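Local coordinates for protein cyclin homolog (Herpesvirus saimiri, PDB 2F2C) that is a viral D-type cyclin that may promote cellular transformation and rapid T-cell proliferation during latent infection by modulating the host cell cycle, at residues S76-I79 / L80-L84; V235-V238 / K239-S243. All blocks are in the same frame, centred on the assembly; numbering follows the deposited sequence.

Interaction 1: S76-I79 / L80-L84; sequences SVSI and LDRYL
Arg-82 reaches back one helical turn to the hydroxyl of Ser-78: NH2 donates to OG at 2.8 Å, with the oxygen tilted 22° from the guanidinium plane, and NE adds a weak bond to the same OG at 3.1 Å. The serine oxygen sits at the guanidinium edge, met by two nitrogens, one of them only weakly, and its own CB lies in the plane of the group. Ser-78 turns OG anti to its backbone N (chi1 -177°), while the arginine chain bends at chi3 (-82°) and folds its end back over the turn. CG1 of Ile-79 passes 3.9 Å from NH2 of Arg-82, an aliphatic neighbour to the charged group. One residue earlier in each segment, Val-77 and Asp-81 run side by side and point the same way, CG1 of the valine 3.9 Å from OD2 of the aspartate. Beneath these side chains lie the i to i+4 backbone bonds, among them Asp-81 N to Val-77 O at 3.0 Å and Tyr-83 N to Ile-79 O at 2.9 Å.

Further out, NH2 of Arg-82 also donates to the carbonyl of Thr-147, and Asp-81 is held by a salt bridge to Arg-52 and a hydrogen bond from Trp-41. Val-77 and Leu-80 pack on helix 49-65, Ile-79 and Leu-80 on helix 94-109, and Ile-79 and Tyr-83 on helix 129-142, so helix 72-83 is packed among helices of the N-terminal cyclin domain. Ser-78 and the Thr-147 carbonyl together should limit rotation of the guanidinium, and Arg-52 would be expected to stabilise the negative charge of the buried Asp-81.

Interaction 2: V235-V238 / K239-S243; sequences VRTV and KDQVS
Backbone i to i+4 bonds run through residues 235-243 of helix 232-247, with Lys-239 N to Val-235 O at 2.9 Å and nearly straight (177°), and Val-242 N to Val-238 O also at 2.9 Å. On the inner side, Val-238 and Val-242 meet obliquely, CG1 of the first 4.2 Å from CG2 of the second. Val-242 sets CG1 anti to its N (chi1 165°), which leaves CG2 anti to the carbonyl carbon, and this methyl comes 3.5 Å from the carbonyl oxygen of Val-238. Lys-239 lays its CB against the turn, 3.5 Å from Arg-236 O, before its chain bends at chi2 and chi4 toward a salt bridge with Glu-208 and a cation-pi contact with Trp-217. On another side of the helix, CB of Gln-241 sits 3.4 Å from Thr-237 O; Gln-241 also touches Asn-189.

Val-235 and Lys-239 rest on Leu-204 of helix 195-208, while Val-238 touches Leu-193 in a loop, so the helix packs within the viral-cyclin half. The segment is amphipathic: valines supply the apolar side, Arg-236, Thr-237 and Asp-240 lie exposed, and the buried lysine has its charge met by Glu-208, which should lower the cost of burying it.

Both contacts are local, each made within one helix, and they fall in different halves of the molecule. Interaction 1 comes first along the chain, on helix 72-83 in the N-terminal cyclin domain; interaction 2 follows more than 150 residues later on helix 232-247, in the herpesviral cyclin region. Their centres are 23 Å apart and their nearest atoms about 13 Å, with no touch between them. In this chain of helices and loops, with no strands, each belongs to its own packing unit, consistent with the two-domain architecture of cyclins. Interaction 1 is largely buried among neighbouring helices and lies nearer the chain centre, whereas interaction 2 is only partly covered and keeps one side toward solvent.

Interaction 1: S76-I79 / L80-L84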
loop_
_atom_site.group_PDB
_atom_site.type_symbol
_atom_site.label_atom_id
_atom_site.label_comp_id
_atom_site.label_asym_id
_atom_site.label_seq_id
_atom_site.Cartn_x
_atom_site.Cartn_y
_atom_site.Cartn_z
ATOM N N SER A 76 -5.185 13.296 -2.205
ATOM C CA SER A 76 -5.833 14.001 -3.293
ATOM C C SER A 76 -5.321 15.446 -3.426
ATOM O O SER A 76 -5.380 16.011 -4.510
ATOM C CB SER A 76 -7.343 13.984 -3.084
ATOM O OG SER A 76 -7.706 15.091 -2.260
ATOM N N VAL A 77 -4.845 16.040 -2.325
ATOM C CA VAL A 77 -4.176 17.347 -2.351
ATOM C C VAL A 77 -2.789 17.237 -2.998
ATOM O O VAL A 77 -2.386 18.058 -3.828
ATOM C CB VAL A 77 -4.026 17.919 -0.934
ATOM C CG1 VAL A 77 -3.165 19.152 -0.933
ATOM C CG2 VAL A 77 -5.378 18.277 -0.353
ATOM N N SER A 78 -2.060 16.200 -2.602
ATOM C CA SER A 78 -0.757 15.932 -3.128
ATOM C C SER A 78 -0.840 15.777 -4.625
ATOM O O SER A 78 -0.098 16.450 -5.351
ATOM C CB SER A 78 -0.219 14.665 -2.519
ATOM O OG SER A 78 1.091 14.441 -2.999
ATOM N N ILE A 79 -1.754 14.920 -5.090
ATOM C CA ILE A 79 -1.920 14.678 -6.531
ATOM C C ILE A 79 -2.190 15.977 -7.262
ATOM O O ILE A 79 -1.613 16.220 -8.320
ATOM C CB ILE A 79 -3.048 13.667 -6.823
ATOM C CG1 ILE A 79 -2.628 12.242 -6.459
ATOM C CG2 ILE A 79 -3.438 13.694 -8.292
ATOM C CD1 ILE A 79 -3.776 11.275 -6.525
ATOM N N LEU A 80 -3.051 16.811 -6.674
ATOM C CA LEU A 80 -3.456 18.088 -7.277
ATOM C C LEU A 80 -2.250 18.986 -7.493
ATOM O O LEU A 80 -2.003 19.405 -8.624
ATOM C CB LEU A 80 -4.529 18.797 -6.444
ATOM C CG LEU A 80 -4.776 20.293 -6.731
ATOM C CD1 LEU A 80 -5.539 20.511 -8.046
ATOM C CD2 LEU A 80 -5.493 21.008 -5.576
ATOM N N ASP A 81 -1.487 19.253 -6.432
ATOM C CA ASP A 81 -0.287 20.108 -6.552
ATOM C C ASP A 81 0.721 19.569 -7.564
ATOM O O ASP A 81 1.077 20.269 -8.515
ATOM C CB ASP A 81 0.385 20.341 -5.196
ATOM C CG ASP A 81 -0.501 21.110 -4.231
ATOM O OD1 ASP A 81 -1.334 21.926 -4.700
ATOM O OD2 ASP A 81 -0.438 20.949 -2.984
ATOM N N ARG A 82 1.160 18.324 -7.369
ATOM C CA ARG A 82 2.052 17.663 -8.319
ATOM C C ARG A 82 1.570 17.849 -9.744
ATOM O O ARG A 82 2.334 18.293 -10.594
ATOM C CB ARG A 82 2.171 16.172 -8.012
ATOM C CG ARG A 82 3.197 15.826 -6.950
ATOM C CD ARG A 82 3.321 14.335 -6.689
ATOM N NE ARG A 82 2.277 13.858 -5.788
ATOM C CZ ARG A 82 1.896 12.590 -5.668
ATOM N NH1 ARG A 82 2.463 11.640 -6.411
ATOM N NH2 ARG A 82 0.934 12.268 -4.800
ATOM N N TYR A 83 0.301 17.524 -9.994
ATOM C CA TYR A 83 -0.308 17.669 -11.319
ATOM C C TYR A 83 -0.217 19.093 -11.836
ATOM O O TYR A 83 0.003 19.311 -13.025
ATOM C CB TYR A 83 -1.776 17.225 -11.324
ATOM C CG TYR A 83 -2.444 17.457 -12.658
ATOM C CD1 TYR A 83 -2.143 16.646 -13.758
ATOM C CD2 TYR A 83 -3.345 18.511 -12.842
ATOM C CE1 TYR A 83 -2.735 16.877 -15.019
ATOM C CE2 TYR A 83 -3.948 18.750 -14.096
ATOM C CZ TYR A 83 -3.637 17.928 -15.178
ATOM O OH TYR A 83 -4.224 18.130 -16.408
ATOM N N LEU A 84 -0.386 20.064 -10.947
ATOM C CA LEU A 84 -0.383 21.462 -11.370
ATOM C C LEU A 84 1.001 22.101 -11.347
ATOM O O LEU A 84 1.111 23.330 -11.417
ATOM C CB LEU A 84 -1.405 22.296 -10.583
ATOM C CG LEU A 84 -2.888 22.093 -10.908
ATOM C CD1 LEU A 84 -3.699 22.921 -9.966
ATOM C CD2 LEU A 84 -3.237 22.456 -12.339
#

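Interaction 2: V235-V238 / K239-S243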
loop_
_atom_site.group_PDB
_atom_site.type_symbol
_atom_site.label_atom_id
_atom_site.label_comp_id
_atom_site.label_asym_id
_atom_site.label_seq_id
_atom_site.Cartn_x
_atom_site.Cartn_y
_atom_site.Cartn_z
ATOM N N VAL A 235 9.726 23.450 15.202
ATOM C CA VAL A 235 8.584 22.625 15.656
ATOM C C VAL A 235 7.491 23.490 16.282
ATOM O O VAL A 235 6.319 23.399 15.920
ATOM C CB VAL A 235 8.992 21.516 16.646
ATOM C CG1 VAL A 235 7.772 20.928 17.319
ATOM C CG2 VAL A 235 9.724 20.420 15.928
ATOM N N ARG A 236 7.891 24.326 17.225
ATOM C CA ARG A 236 6.986 25.248 17.860
ATOM C C ARG A 236 6.229 26.113 16.841
ATOM O O ARG A 236 5.031 26.303 16.990
ATOM C CB ARG A 236 7.766 26.089 18.860
ATOM C CG ARG A 236 6.917 26.903 19.817
ATOM C CD ARG A 236 7.475 26.959 21.248
ATOM N NE ARG A 236 8.906 27.251 21.295
ATOM C CZ ARG A 236 9.738 26.808 22.238
ATOM N NH1 ARG A 236 9.294 26.029 23.224
ATOM N NH2 ARG A 236 11.024 27.142 22.194
ATOM N N THR A 237 6.912 26.618 15.812
ATOM C CA THR A 237 6.262 27.385 14.725
ATOM C C THR A 237 5.250 26.566 13.914
ATOM O O THR A 237 4.221 27.089 13.494
ATOM C CB THR A 237 7.315 27.979 13.752
ATOM O OG1 THR A 237 7.999 29.049 14.393
ATOM C CG2 THR A 237 6.665 28.675 12.557
ATOM N N VAL A 238 5.558 25.303 13.650
ATOM C CA VAL A 238 4.635 24.491 12.873
ATOM C C VAL A 238 3.407 24.100 13.708
ATOM O O VAL A 238 2.299 24.103 13.184
ATOM C CB VAL A 238 5.318 23.301 12.185
ATOM C CG1 VAL A 238 4.302 22.336 11.638
ATOM C CG2 VAL A 238 6.181 23.806 11.043
ATOM N N LYS A 239 3.587 23.810 14.999
ATOM C CA LYS A 239 2.448 23.693 15.920
ATOM C C LYS A 239 1.497 24.893 15.746
ATOM O O LYS A 239 0.316 24.731 15.445
ATOM C CB LYS A 239 2.924 23.550 17.373
ATOM C CG LYS A 239 1.824 23.428 18.419
ATOM C CD LYS A 239 1.396 24.781 18.939
ATOM C CE LYS A 239 0.429 24.680 20.097
ATOM N NZ LYS A 239 -0.855 24.043 19.676
ATOM N N ASP A 240 2.025 26.098 15.886
ATOM C CA ASP A 240 1.207 27.300 15.743
ATOM C C ASP A 240 0.632 27.506 14.335
ATOM O O ASP A 240 -0.446 28.075 14.188
ATOM C CB ASP A 240 1.973 28.546 16.211
ATOM C CG ASP A 240 2.316 28.502 17.703
ATOM O OD1 ASP A 240 2.175 27.430 18.345
ATOM O OD2 ASP A 240 2.746 29.495 18.321
ATOM N N GLN A 241 1.328 27.034 13.307
ATOM C CA GLN A 241 0.844 27.215 11.940
ATOM C C GLN A 241 -0.344 26.320 11.632
ATOM O O GLN A 241 -1.323 26.780 11.023
ATOM C CB GLN A 241 1.948 26.965 10.936
ATOM C CG GLN A 241 2.699 28.215 10.577
ATOM C CD GLN A 241 3.927 27.909 9.757
ATOM O OE1 GLN A 241 4.797 27.163 10.208
ATOM N NE2 GLN A 241 3.995 28.463 8.544
ATOM N N VAL A 242 -0.251 25.056 12.049
ATOM C CA VAL A 242 -1.317 24.095 11.856
ATOM C C VAL A 242 -2.558 24.571 12.619
ATOM O O VAL A 242 -3.640 24.706 12.046
ATOM C CB VAL A 242 -0.915 22.653 12.338
ATOM C CG1 VAL A 242 -2.155 21.774 12.460
ATOM C CG2 VAL A 242 0.131 22.010 11.417
ATOM N N SER A 243 -2.383 24.845 13.906
ATOM C CA SER A 243 -3.442 25.399 14.733
ATOM C C SER A 243 -4.175 26.592 14.083
ATOM O O SER A 243 -5.404 26.650 14.091
ATOM C CB SER A 243 -2.877 25.773 16.098
ATOM O OG SER A 243 -3.882 26.359 16.889
#